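Local structure of protein translation elongation factor 1A (Methanosarcina mazei, 3WND) at residues A[343-355]-A[359-370]. The protein is a SelB/EF-Tu-like translation factor that binds cysteinyl-tRNA(Cys) in its GTP-bound form and probably acts in translation elongation. Numbering follows the deposited sequence.
Sequences KLAYSKQDRFLLA and LTQRFAAYGFSK
Arg351 lays its side chain across two aromatic rings of the facing strand, Tyr366 and Phe368. Its CG is anti to the backbone N (chi1 -178°) and the chain bends at chi3, which sets NH1 over the centre of the Tyr366 face, 3.7 Å from CG of that ring, in a cation-pi contact with the two planes 47° apart. Phe368 comes in over one face of the guanidinium, and its CZ also presses on Arg351 CB at 3.5 Å. NH1 is further tied to the carbonyl of Leu109, at the end of helix 98-109, so with an alanine here the Tyr366 ring would probably lose its cation, Phe368 much of its packing surface and the Leu109 carbonyl this donor. Beneath these side chains the backbones pair tightly. Phe352 N reaches Gly367 O at 2.8 Å, and Leu354 N gives Ala365 O an almost straight bond (176° at the hydrogen). Strands 352-355 and 363-369 form an antiparallel hairpin in the C-terminal beta domain, flanked by strands 301-306 and 282-289, and a classic bulge interrupts it where Ala364 and Ala365 both face Leu354. Leu354 O accepts from both amides, the shorter bond being 2.8 Å from Ala364 N. On the side of Leu353 the packing is apolar: its CD1 meets Phe363 CE1 at 4.0 Å, its CD2 touches Tyr366 CB, and helix 74-83 covers Leu353 and Phe363 through Ile78. Toward the chain terminus the fit loosens and water takes over. One water donates to Lys348 O and Asp350 O and accepts from Ser369 N, linking the turn 347-350 to the facing strand; another joins Tyr346 OH, also hydrogen-bonded to Thr280, to Ser369 OG, at 2.8 Å from the latter. On the solvent side, Lys348 NZ has a long salt bridge to Lys370 OXT, doubtful because the position of NZ is uncertain.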
loop_
_atom_site.group_PDB
_atom_site.type_symbol
_atom_site.label_atom_id
_atom_site.label_comp_id
_atom_site.label_asym_id
_atom_site.label_seq_id
_atom_site.Cartn_x
_atom_site.Cartn_y
_atom_site.Cartn_z
ATOM N N LYS A 343 1.149 -11.942 -17.664
ATOM C CA LYS A 343 -0.126 -11.280 -17.769
ATOM C C LYS A 343 -0.454 -10.629 -16.430
ATOM O O LYS A 343 -0.488 -11.298 -15.384
ATOM C CB LYS A 343 -1.251 -12.332 -18.140
ATOM C CG LYS A 343 -1.423 -12.608 -19.622
ATOM C CD LYS A 343 -2.537 -13.616 -19.963
ATOM C CE LYS A 343 -2.395 -14.991 -19.307
ATOM N NZ LYS A 343 -3.350 -15.947 -19.965
ATOM N N LEU A 344 -0.745 -9.320 -16.462
ATOM C CA LEU A 344 -1.187 -8.577 -15.271
ATOM C C LEU A 344 -2.590 -8.070 -15.475
ATOM O O LEU A 344 -2.986 -7.670 -16.600
ATOM C CB LEU A 344 -0.183 -7.457 -14.934
ATOM C CG LEU A 344 1.282 -7.825 -14.657
ATOM C CD1 LEU A 344 2.021 -6.568 -14.191
ATOM C CD2 LEU A 344 1.404 -8.883 -13.594
ATOM N N ALA A 345 -3.307 -7.928 -14.339
ATOM C CA ALA A 345 -4.699 -7.383 -14.293
ATOM C C ALA A 345 -4.757 -5.995 -13.725
ATOM O O ALA A 345 -4.086 -5.723 -12.738
ATOM C CB ALA A 345 -5.633 -8.250 -13.391
ATOM N N TYR A 346 -5.544 -5.156 -14.363
ATOM C CA TYR A 346 -5.674 -3.784 -13.837
ATOM C C TYR A 346 -6.882 -3.109 -14.491
ATOM O O TYR A 346 -7.432 -3.614 -15.518
ATOM C CB TYR A 346 -4.361 -2.959 -14.150
ATOM C CG TYR A 346 -3.987 -2.904 -15.581
ATOM C CD1 TYR A 346 -4.367 -1.818 -16.393
ATOM C CD2 TYR A 346 -3.280 -3.970 -16.160
ATOM C CE1 TYR A 346 -4.038 -1.785 -17.798
ATOM C CE2 TYR A 346 -2.976 -3.979 -17.520
ATOM C CZ TYR A 346 -3.330 -2.884 -18.323
ATOM O OH TYR A 346 -3.020 -2.907 -19.652
ATOM N N SER A 347 -7.321 -2.034 -13.888
ATOM C CA SER A 347 -8.309 -1.135 -14.479
ATOM C C SER A 347 -7.569 0.224 -14.676
ATOM O O SER A 347 -6.493 0.459 -14.081
ATOM C CB SER A 347 -9.569 -1.024 -13.545
ATOM O OG SER A 347 -10.286 -2.248 -13.715
ATOM N N LYS A 348 -8.185 1.135 -15.405
ATOM C CA LYS A 348 -7.480 2.381 -15.791
ATOM C C LYS A 348 -7.267 3.283 -14.576
ATOM O O LYS A 348 -6.387 4.141 -14.618
ATOM C CB LYS A 348 -8.226 3.101 -16.898
ATOM C CG LYS A 348 -8.132 2.274 -18.140
ATOM C CD LYS A 348 -8.192 3.082 -19.410
ATOM C CE LYS A 348 -7.790 2.124 -20.519
ATOM N NZ LYS A 348 -6.844 2.729 -21.507
ATOM N N GLN A 349 -8.046 3.089 -13.519
ATOM C CA GLN A 349 -7.882 3.895 -12.323
ATOM C C GLN A 349 -6.595 3.520 -11.548
ATOM O O GLN A 349 -6.256 4.126 -10.570
ATOM C CB GLN A 349 -9.112 3.827 -11.370
ATOM C CG GLN A 349 -9.419 2.425 -10.759
ATOM C CD GLN A 349 -10.456 1.735 -11.567
ATOM O OE1 GLN A 349 -10.486 1.905 -12.769
ATOM N NE2 GLN A 349 -11.291 0.908 -10.940
ATOM N N ASP A 350 -5.996 2.401 -11.902
ATOM C CA ASP A 350 -4.876 1.884 -11.103
ATOM C C ASP A 350 -3.588 2.590 -11.491
ATOM O O ASP A 350 -3.212 2.637 -12.645
ATOM C CB ASP A 350 -4.665 0.365 -11.301
ATOM C CG ASP A 350 -5.757 -0.471 -10.739
ATOM O OD1 ASP A 350 -6.460 -0.089 -9.827
ATOM O OD2 ASP A 350 -5.885 -1.602 -11.242
ATOM N N ARG A 351 -2.953 3.206 -10.471
ATOM C CA ARG A 351 -1.696 3.928 -10.704
ATOM C C ARG A 351 -0.569 2.878 -10.873
ATOM O O ARG A 351 -0.436 1.921 -10.078
ATOM C CB ARG A 351 -1.370 4.938 -9.571
ATOM C CG ARG A 351 -0.118 5.703 -9.844
ATOM C CD ARG A 351 0.263 6.589 -8.654
ATOM N NE ARG A 351 -0.826 7.492 -8.388
ATOM C CZ ARG A 351 -0.837 8.825 -8.469
ATOM N NH1 ARG A 351 0.243 9.534 -8.689
ATOM N NH2 ARG A 351 -1.991 9.462 -8.266
ATOM N N PHE A 352 0.224 3.062 -11.918
ATOM C CA PHE A 352 1.423 2.207 -12.121
ATOM C C PHE A 352 2.633 3.001 -11.536
ATOM O O PHE A 352 2.750 4.200 -11.679
ATOM C CB PHE A 352 1.711 2.063 -13.612
ATOM C CG PHE A 352 0.776 1.099 -14.335
ATOM C CD1 PHE A 352 1.238 -0.141 -14.736
ATOM C CD2 PHE A 352 -0.547 1.481 -14.657
ATOM C CE1 PHE A 352 0.411 -1.008 -15.464
ATOM C CE2 PHE A 352 -1.397 0.588 -15.296
ATOM C CZ PHE A 352 -0.893 -0.651 -15.764
ATOM N N LEU A 353 3.539 2.271 -10.916
ATOM C CA LEU A 353 4.832 2.818 -10.522
ATOM C C LEU A 353 5.924 2.072 -11.302
ATOM O O LEU A 353 5.812 0.874 -11.563
ATOM C CB LEU A 353 5.128 2.545 -9.086
ATOM C CG LEU A 353 4.397 3.349 -8.074
ATOM C CD1 LEU A 353 4.988 3.036 -6.638
ATOM C CD2 LEU A 353 4.353 4.862 -8.339
ATOM N N LEU A 354 6.944 2.808 -11.739
ATOM C CA LEU A 354 8.086 2.169 -12.408
ATOM C C LEU A 354 9.335 2.438 -11.583
ATOM O O LEU A 354 9.527 3.554 -11.081
ATOM C CB LEU A 354 8.304 2.884 -13.756
ATOM C CG LEU A 354 7.075 2.710 -14.694
ATOM C CD1 LEU A 354 7.253 3.505 -15.993
ATOM C CD2 LEU A 354 6.781 1.228 -14.995
ATOM N N ALA A 355 10.168 1.410 -11.514
ATOM C CA ALA A 355 11.387 1.476 -10.706
ATOM C C ALA A 355 12.568 0.990 -11.521
ATOM O O ALA A 355 12.383 0.254 -12.521
ATOM C CB ALA A 355 11.230 0.666 -9.393
ATOM N N LEU A 359 19.291 1.188 -9.021
ATOM C CA LEU A 359 19.712 2.513 -8.543
ATOM C C LEU A 359 19.731 2.594 -7.025
ATOM O O LEU A 359 19.302 1.677 -6.318
ATOM C CB LEU A 359 18.789 3.598 -9.140
ATOM C CG LEU A 359 18.851 3.671 -10.669
ATOM C CD1 LEU A 359 17.860 4.685 -11.252
ATOM C CD2 LEU A 359 20.291 3.987 -11.115
ATOM N N THR A 360 20.226 3.719 -6.501
ATOM C CA THR A 360 20.113 3.924 -5.043
ATOM C C THR A 360 18.711 4.326 -4.615
ATOM O O THR A 360 18.138 3.739 -3.680
ATOM C CB THR A 360 21.094 5.056 -4.588
ATOM O OG1 THR A 360 22.396 4.730 -5.054
ATOM C CG2 THR A 360 21.124 5.211 -3.072
ATOM N N GLN A 361 18.210 5.347 -5.254
ATOM C CA GLN A 361 16.803 5.782 -5.090
ATOM C C GLN A 361 16.181 5.058 -6.346
ATOM O O GLN A 361 16.436 5.426 -7.458
ATOM C CB GLN A 361 16.729 7.308 -5.177
ATOM C CG GLN A 361 15.365 7.908 -4.758
ATOM C CD GLN A 361 14.230 7.480 -5.662
ATOM O OE1 GLN A 361 13.450 6.544 -5.298
ATOM N NE2 GLN A 361 14.137 8.115 -6.851
ATOM N N ARG A 362 15.322 4.083 -6.074
ATOM C CA ARG A 362 14.919 3.157 -7.134
ATOM C C ARG A 362 13.642 3.556 -7.866
ATOM O O ARG A 362 13.285 2.937 -8.837
ATOM C CB ARG A 362 14.772 1.747 -6.559
ATOM C CG ARG A 362 16.101 1.241 -6.069
ATOM C CD ARG A 362 16.028 -0.001 -5.185
ATOM N NE ARG A 362 15.639 0.389 -3.823
ATOM C CZ ARG A 362 15.538 -0.464 -2.812
ATOM N NH1 ARG A 362 15.779 -1.811 -2.953
ATOM N NH2 ARG A 362 15.160 0.022 -1.634
ATOM N N PHE A 363 12.886 4.498 -7.335
ATOM C CA PHE A 363 11.606 4.876 -7.982
ATOM C C PHE A 363 11.833 5.877 -9.067
ATOM O O PHE A 363 12.483 6.907 -8.871
ATOM C CB PHE A 363 10.594 5.402 -6.963
ATOM C CG PHE A 363 10.084 4.311 -6.062
ATOM C CD1 PHE A 363 9.152 3.348 -6.544
ATOM C CD2 PHE A 363 10.626 4.133 -4.784
ATOM C CE1 PHE A 363 8.756 2.268 -5.663
ATOM C CE2 PHE A 363 10.252 3.067 -3.949
ATOM C CZ PHE A 363 9.275 2.156 -4.376
ATOM N N ALA A 364 11.311 5.532 -10.242
ATOM C CA ALA A 364 11.568 6.298 -11.437
ATOM C C ALA A 364 10.417 7.158 -11.918
ATOM O O ALA A 364 10.647 8.209 -12.508
ATOM C CB ALA A 364 12.025 5.337 -12.567
ATOM N N ALA A 365 9.201 6.679 -11.749
ATOM C CA ALA A 365 8.080 7.315 -12.444
ATOM C C ALA A 365 6.795 6.735 -11.931
ATOM O O ALA A 365 6.796 5.604 -11.408
ATOM C CB ALA A 365 8.128 7.089 -13.974
ATOM N N TYR A 366 5.714 7.551 -12.076
ATOM C CA TYR A 366 4.365 6.912 -12.034
ATOM C C TYR A 366 3.726 7.096 -13.388
ATOM O O TYR A 366 4.150 7.951 -14.197
ATOM C CB TYR A 366 3.472 7.526 -10.943
ATOM C CG TYR A 366 2.973 8.946 -11.161
ATOM C CD1 TYR A 366 1.832 9.199 -11.982
ATOM C CD2 TYR A 366 3.620 10.013 -10.614
ATOM C CE1 TYR A 366 1.362 10.521 -12.173
ATOM C CE2 TYR A 366 3.152 11.323 -10.790
ATOM C CZ TYR A 366 2.047 11.541 -11.621
ATOM O OH TYR A 366 1.578 12.807 -11.762
ATOM N N GLY A 367 2.706 6.281 -13.654
ATOM C CA GLY A 367 1.939 6.479 -14.926
ATOM C C GLY A 367 0.594 5.831 -14.848
ATOM O O GLY A 367 0.294 5.094 -13.900
ATOM N N PHE A 368 -0.218 6.163 -15.820
ATOM C CA PHE A 368 -1.547 5.560 -15.986
ATOM C C PHE A 368 -1.682 5.010 -17.381
ATOM O O PHE A 368 -1.154 5.593 -18.328
ATOM C CB PHE A 368 -2.557 6.567 -15.717
ATOM C CG PHE A 368 -2.627 6.839 -14.318
ATOM C CD1 PHE A 368 -3.476 6.042 -13.491
ATOM C CD2 PHE A 368 -1.799 7.845 -13.728
ATOM C CE1 PHE A 368 -3.540 6.303 -12.138
ATOM C CE2 PHE A 368 -1.874 8.087 -12.363
ATOM C CZ PHE A 368 -2.772 7.376 -11.581
ATOM N N SER A 369 -2.467 3.938 -17.496
ATOM C CA SER A 369 -2.747 3.266 -18.757
ATOM C C SER A 369 -3.502 4.206 -19.625
ATOM O O SER A 369 -4.529 4.746 -19.213
ATOM C CB SER A 369 -3.533 2.011 -18.533
ATOM O OG SER A 369 -3.742 1.398 -19.788
ATOM N N LYS A 370 -2.913 4.408 -20.812
ATOM C CA LYS A 370 -3.338 5.387 -21.826
ATOM C C LYS A 370 -4.725 5.051 -22.344
ATOM O O LYS A 370 -5.053 3.862 -22.605
ATOM C CB LYS A 370 -2.320 5.452 -23.001
ATOM C CG LYS A 370 -2.046 6.848 -23.555
ATOM C CD LYS A 370 -3.091 7.290 -24.586
ATOM C CE LYS A 370 -2.521 8.247 -25.634
ATOM N NZ LYS A 370 -1.841 9.461 -25.088
ATOM O OXT LYS A 370 -5.490 6.002 -22.531
HETATM O O HOH W 1 -1.690 -0.341 -20.547
HETATM O O HOH W 2 -3.918 2.945 -15.251
#